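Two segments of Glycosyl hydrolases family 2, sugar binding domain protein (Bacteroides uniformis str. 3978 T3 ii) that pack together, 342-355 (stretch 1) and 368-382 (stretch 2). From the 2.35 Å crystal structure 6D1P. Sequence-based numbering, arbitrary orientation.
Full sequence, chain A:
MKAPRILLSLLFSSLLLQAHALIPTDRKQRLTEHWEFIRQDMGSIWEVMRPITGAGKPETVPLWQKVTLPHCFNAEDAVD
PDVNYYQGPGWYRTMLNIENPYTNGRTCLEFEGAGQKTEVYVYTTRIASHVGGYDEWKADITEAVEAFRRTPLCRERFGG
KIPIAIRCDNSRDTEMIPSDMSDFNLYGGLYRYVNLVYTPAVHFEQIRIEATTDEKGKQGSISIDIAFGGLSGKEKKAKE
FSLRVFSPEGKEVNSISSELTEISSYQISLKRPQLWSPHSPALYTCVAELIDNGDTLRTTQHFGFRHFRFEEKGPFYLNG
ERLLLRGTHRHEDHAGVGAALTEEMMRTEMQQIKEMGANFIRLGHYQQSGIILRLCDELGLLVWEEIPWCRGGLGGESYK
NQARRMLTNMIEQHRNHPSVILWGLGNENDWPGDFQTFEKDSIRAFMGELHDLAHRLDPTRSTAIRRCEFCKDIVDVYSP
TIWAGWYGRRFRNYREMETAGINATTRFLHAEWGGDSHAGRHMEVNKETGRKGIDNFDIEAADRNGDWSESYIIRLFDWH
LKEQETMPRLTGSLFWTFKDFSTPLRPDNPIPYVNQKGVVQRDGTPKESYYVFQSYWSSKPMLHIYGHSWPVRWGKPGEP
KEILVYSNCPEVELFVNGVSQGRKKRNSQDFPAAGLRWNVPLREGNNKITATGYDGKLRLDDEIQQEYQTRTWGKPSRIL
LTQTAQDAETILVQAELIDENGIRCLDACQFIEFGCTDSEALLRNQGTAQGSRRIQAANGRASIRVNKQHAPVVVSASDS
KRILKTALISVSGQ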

# COMPACT_ATOMS: atom_id res chain seq x y z
N THR A 342 7.40 22.34 -5.69
CA THR A 342 7.58 23.13 -6.89
C THR A 342 8.57 24.27 -6.65
O THR A 342 8.88 24.63 -5.51
CB THR A 342 6.24 23.71 -7.35
OG1 THR A 342 5.74 24.63 -6.36
CG2 THR A 342 5.21 22.58 -7.57
N GLU A 343 9.10 24.82 -7.75
CA GLU A 343 9.99 25.97 -7.64
C GLU A 343 9.31 27.11 -6.90
O GLU A 343 9.91 27.75 -6.03
CB GLU A 343 10.44 26.43 -9.02
CG GLU A 343 11.02 27.83 -9.01
CD GLU A 343 11.66 28.24 -10.32
OE1 GLU A 343 11.65 27.44 -11.28
OE2 GLU A 343 12.19 29.38 -10.39
N GLU A 344 8.04 27.38 -7.23
CA GLU A 344 7.32 28.45 -6.55
C GLU A 344 7.26 28.21 -5.05
O GLU A 344 7.44 29.15 -4.26
CB GLU A 344 5.91 28.59 -7.14
CG GLU A 344 5.25 29.97 -6.89
CD GLU A 344 6.27 31.14 -6.90
OE1 GLU A 344 6.40 31.83 -5.84
OE2 GLU A 344 6.94 31.36 -7.94
N MET A 345 7.02 26.97 -4.63
CA MET A 345 7.01 26.69 -3.20
C MET A 345 8.36 26.99 -2.56
O MET A 345 8.42 27.52 -1.44
CB MET A 345 6.61 25.24 -2.97
CG MET A 345 5.14 25.01 -3.19
SD MET A 345 4.75 23.27 -3.33
CE MET A 345 4.93 22.74 -1.63
N MET A 346 9.45 26.66 -3.25
CA MET A 346 10.77 26.91 -2.69
C MET A 346 11.06 28.40 -2.58
O MET A 346 11.64 28.85 -1.58
CB MET A 346 11.82 26.19 -3.53
CG MET A 346 11.62 24.68 -3.62
SD MET A 346 12.99 23.88 -4.51
CE MET A 346 12.10 22.70 -5.55
N ARG A 347 10.65 29.20 -3.58
CA ARG A 347 10.79 30.66 -3.49
C ARG A 347 10.09 31.20 -2.26
O ARG A 347 10.68 31.96 -1.47
CB ARG A 347 10.20 31.33 -4.73
CG ARG A 347 11.10 31.34 -5.93
CD ARG A 347 10.87 32.59 -6.76
NE ARG A 347 12.12 32.96 -7.43
CZ ARG A 347 13.01 33.83 -6.94
NH1 ARG A 347 12.79 34.46 -5.79
NH2 ARG A 347 14.11 34.07 -7.63
N THR A 348 8.82 30.84 -2.08
CA THR A 348 8.06 31.31 -0.94
C THR A 348 8.77 31.00 0.37
O THR A 348 8.87 31.85 1.26
CB THR A 348 6.67 30.67 -0.96
OG1 THR A 348 5.95 31.16 -2.09
CG2 THR A 348 5.91 31.01 0.32
N GLU A 349 9.30 29.77 0.49
CA GLU A 349 9.87 29.33 1.77
C GLU A 349 11.21 29.99 2.03
O GLU A 349 11.47 30.48 3.14
CB GLU A 349 10.00 27.81 1.78
CG GLU A 349 10.84 27.25 2.94
CD GLU A 349 11.06 25.74 2.80
OE1 GLU A 349 10.54 25.16 1.80
OE2 GLU A 349 11.75 25.13 3.67
N MET A 350 12.08 30.02 1.02
CA MET A 350 13.38 30.65 1.21
C MET A 350 13.22 32.14 1.54
O MET A 350 13.90 32.65 2.45
CB MET A 350 14.25 30.45 -0.04
CG MET A 350 14.51 28.97 -0.37
SD MET A 350 15.12 28.02 1.03
CE MET A 350 16.66 28.86 1.38
N GLN A 351 12.29 32.83 0.88
CA GLN A 351 11.99 34.21 1.26
C GLN A 351 11.55 34.30 2.71
O GLN A 351 11.98 35.21 3.44
CB GLN A 351 10.92 34.82 0.35
CG GLN A 351 11.48 35.68 -0.78
CD GLN A 351 10.41 36.19 -1.73
OE1 GLN A 351 9.45 36.87 -1.31
NE2 GLN A 351 10.57 35.89 -3.02
N GLN A 352 10.70 33.38 3.16
CA GLN A 352 10.25 33.42 4.55
C GLN A 352 11.43 33.30 5.50
O GLN A 352 11.46 33.93 6.57
CB GLN A 352 9.25 32.29 4.78
CG GLN A 352 8.18 32.56 5.84
CD GLN A 352 7.21 31.38 5.98
OE1 GLN A 352 7.50 30.28 5.51
NE2 GLN A 352 6.08 31.60 6.64
N ILE A 353 12.42 32.48 5.13
CA ILE A 353 13.61 32.30 5.95
C ILE A 353 14.45 33.57 5.94
O ILE A 353 14.82 34.09 7.01
CB ILE A 353 14.42 31.09 5.44
CG1 ILE A 353 13.60 29.80 5.62
CG2 ILE A 353 15.78 31.01 6.11
CD1 ILE A 353 14.30 28.54 5.22
N LYS A 354 14.76 34.08 4.75
CA LYS A 354 15.50 35.33 4.63
C LYS A 354 14.85 36.45 5.43
O LYS A 354 15.53 37.16 6.18
CB LYS A 354 15.62 35.73 3.16
CG LYS A 354 16.36 37.04 2.95
CD LYS A 354 17.85 36.88 3.23
CE LYS A 354 18.58 38.22 3.12
NZ LYS A 354 20.05 38.00 3.05
N GLU A 355 13.52 36.58 5.34
CA GLU A 355 12.79 37.60 6.09
C GLU A 355 12.83 37.37 7.59
O GLU A 355 12.53 38.30 8.34
CB GLU A 355 11.34 37.64 5.63
CG GLU A 355 11.22 38.18 4.25
CD GLU A 355 9.87 37.93 3.63
OE1 GLU A 355 8.93 37.55 4.37
OE2 GLU A 355 9.76 38.10 2.39
N GLN A 368 20.42 19.07 -1.71
CA GLN A 368 19.06 19.52 -2.00
C GLN A 368 19.00 20.13 -3.39
O GLN A 368 20.03 20.34 -4.03
CB GLN A 368 18.57 20.49 -0.91
CG GLN A 368 18.49 19.82 0.45
CD GLN A 368 17.61 20.51 1.45
OE1 GLN A 368 17.11 21.61 1.22
NE2 GLN A 368 17.41 19.86 2.59
N SER A 369 17.77 20.37 -3.86
CA SER A 369 17.52 20.93 -5.19
C SER A 369 18.40 22.13 -5.51
O SER A 369 18.57 23.03 -4.69
CB SER A 369 16.05 21.36 -5.30
OG SER A 369 15.84 22.18 -6.43
N GLY A 370 18.93 22.15 -6.73
CA GLY A 370 19.69 23.30 -7.21
C GLY A 370 18.92 24.61 -7.10
O GLY A 370 19.54 25.67 -6.98
N ILE A 371 17.59 24.54 -7.12
CA ILE A 371 16.77 25.74 -6.94
C ILE A 371 17.03 26.36 -5.58
O ILE A 371 17.04 27.59 -5.43
CB ILE A 371 15.28 25.40 -7.12
CG1 ILE A 371 15.06 24.77 -8.49
CG2 ILE A 371 14.43 26.64 -6.98
CD1 ILE A 371 13.72 24.12 -8.67
N ILE A 372 17.26 25.52 -4.56
CA ILE A 372 17.54 26.05 -3.23
C ILE A 372 18.90 26.74 -3.20
O ILE A 372 19.06 27.79 -2.58
CB ILE A 372 17.46 24.91 -2.19
CG1 ILE A 372 16.07 24.24 -2.23
CG2 ILE A 372 17.84 25.44 -0.82
CD1 ILE A 372 14.98 25.08 -1.67
N LEU A 373 19.89 26.14 -3.87
CA LEU A 373 21.22 26.73 -3.92
C LEU A 373 21.19 28.09 -4.61
O LEU A 373 21.74 29.07 -4.10
CB LEU A 373 22.18 25.77 -4.64
CG LEU A 373 22.72 24.58 -3.85
CD1 LEU A 373 23.74 25.10 -2.86
CD2 LEU A 373 21.64 23.73 -3.11
N ARG A 374 20.53 28.16 -5.78
CA ARG A 374 20.37 29.45 -6.45
C ARG A 374 19.69 30.46 -5.54
O ARG A 374 20.12 31.61 -5.46
CB ARG A 374 19.60 29.27 -7.75
CG ARG A 374 20.39 28.60 -8.84
CD ARG A 374 19.47 28.07 -9.93
NE ARG A 374 19.80 26.67 -10.20
CZ ARG A 374 18.96 25.78 -10.69
NH1 ARG A 374 17.70 26.12 -10.98
NH2 ARG A 374 19.38 24.53 -10.88
N LEU A 375 18.64 30.04 -4.82
CA LEU A 375 17.99 30.97 -3.90
C LEU A 375 18.92 31.43 -2.78
O LEU A 375 18.85 32.59 -2.35
CB LEU A 375 16.73 30.32 -3.33
CG LEU A 375 15.54 30.28 -4.31
CD1 LEU A 375 14.53 29.17 -3.94
CD2 LEU A 375 14.86 31.65 -4.40
N CYS A 376 19.81 30.56 -2.31
CA CYS A 376 20.76 30.97 -1.28
C CYS A 376 21.77 31.95 -1.86
O CYS A 376 22.06 32.99 -1.26
CB CYS A 376 21.44 29.73 -0.69
SG CYS A 376 20.32 28.72 0.32
N ASP A 377 22.31 31.64 -3.04
CA ASP A 377 23.14 32.61 -3.75
C ASP A 377 22.44 33.96 -3.90
O ASP A 377 23.05 35.02 -3.73
CB ASP A 377 23.51 32.06 -5.13
CG ASP A 377 24.55 30.97 -5.04
OD1 ASP A 377 25.02 30.69 -3.93
OD2 ASP A 377 24.91 30.39 -6.09
N GLU A 378 21.14 33.94 -4.21
CA GLU A 378 20.46 35.16 -4.63
C GLU A 378 19.92 35.97 -3.45
O GLU A 378 20.04 37.20 -3.45
CB GLU A 378 19.33 34.79 -5.60
CG GLU A 378 18.38 35.92 -5.92
CD GLU A 378 17.09 35.40 -6.58
OE1 GLU A 378 17.13 34.38 -7.32
OE2 GLU A 378 16.02 36.01 -6.33
N LEU A 379 19.34 35.33 -2.45
CA LEU A 379 18.84 36.08 -1.31
C LEU A 379 19.92 36.39 -0.30
O LEU A 379 19.77 37.34 0.48
CB LEU A 379 17.73 35.31 -0.61
CG LEU A 379 16.58 34.84 -1.50
CD1 LEU A 379 15.59 33.97 -0.69
CD2 LEU A 379 15.88 36.04 -2.13
N GLY A 380 20.98 35.60 -0.26
CA GLY A 380 22.01 35.86 0.71
C GLY A 380 21.91 34.94 1.91
O GLY A 380 21.57 35.37 3.01
N LEU A 381 22.23 33.66 1.69
CA LEU A 381 22.25 32.67 2.75
C LEU A 381 23.48 31.81 2.55
O LEU A 381 23.64 31.18 1.50
CB LEU A 381 20.99 31.79 2.72
CG LEU A 381 19.67 32.48 3.06
CD1 LEU A 381 18.50 31.48 2.97
CD2 LEU A 381 19.73 33.12 4.44
N LEU A 382 24.35 31.79 3.56
CA LEU A 382 25.46 30.86 3.54
C LEU A 382 24.93 29.43 3.74
O LEU A 382 23.87 29.23 4.34
CB LEU A 382 26.48 31.23 4.61
CG LEU A 382 27.31 32.47 4.26
CD1 LEU A 382 27.91 33.08 5.50
CD2 LEU A 382 28.40 32.11 3.27

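The contact between these two stretches is a helix-helix packing of the classic kind, an apolar seam of methionine, isoleucine and leucine side chains flanked by a salt bridge and closed at its C-terminal end by a lysine that donates to backbone carbonyls. Helices 343-355 and 370-379 run in broadly the same direction, their axes inclined by 37° and 10.0 Å apart at closest approach, and together the stretches bury 771 Å². Each helix is capped at its start: Thr-342 OG1 accepts from Met-345 N at 3.2 Å, and Ser-369 OG accepts from Ile-371 N at 3.0 Å, so that amides lacking a helical carbonyl partner are still satisfied.

Helical periodicity dictates which residues meet. Met-346, Met-350 and Lys-354, spaced four apart, direct their CA-to-CB bonds toward the second stretch, as do Ile-371, Leu-375 and Leu-379 in return. The center of the seam is a knob-into-hole arrangement in which Met-350 sits among Ile-372, Leu-375, Cys-376 and Leu-379. Met-350 CG lies 3.6 Å from Leu-375 CD1, while Met-350 CE reaches 3.8 Å from Cys-376 SG and 3.6 Å from Leu-381 CD1. A flexible, unbranched thioether is well suited to this role, since it can follow the contours of a pocket lined by isoleucine, leucine and cysteine side chains. One turn earlier, Met-346 brings its SD near the start of the second helix, 3.8 Å from Ile-371 CB and 3.7 Å from Ile-372 CD1. Ile-353 adds a looser contact, CG2 to Leu-381 CD1 at 4.2 Å.

Polar chemistry takes over where the seam is less enclosed. The CA-to-CB bond of Arg-347 points sideways, but the end of the side chain comes nearer the partner, where NH2 forms a salt bridge with Glu-378 OE2 at 3.0 Å; the nearly straight hydrogen bond contrasts with a weak one from the same NH2 to Glu-378 OE1 at 3.1 Å. The carboxylate oxygen OE2 lies at the guanidinium edge, where the N-H groups point, whereas Leu-375 CD2 covers one face, 3.8 Å from Arg-347 NH1. One side chain thus serves both charge pairing and apolar packing.

Lys-354 illustrates how a helix terminus can be used. Its NZ donates to Leu-379 O at 2.7 Å and to Gly-380 O at 3.0 Å, meeting carbonyls where the second helix gives way to the following segment. Gly-380 adopts a positive phi there, and an ideal CB would be jammed against the preceding carbonyl oxygen and would lie only 2.8 Å from Lys-354 NZ.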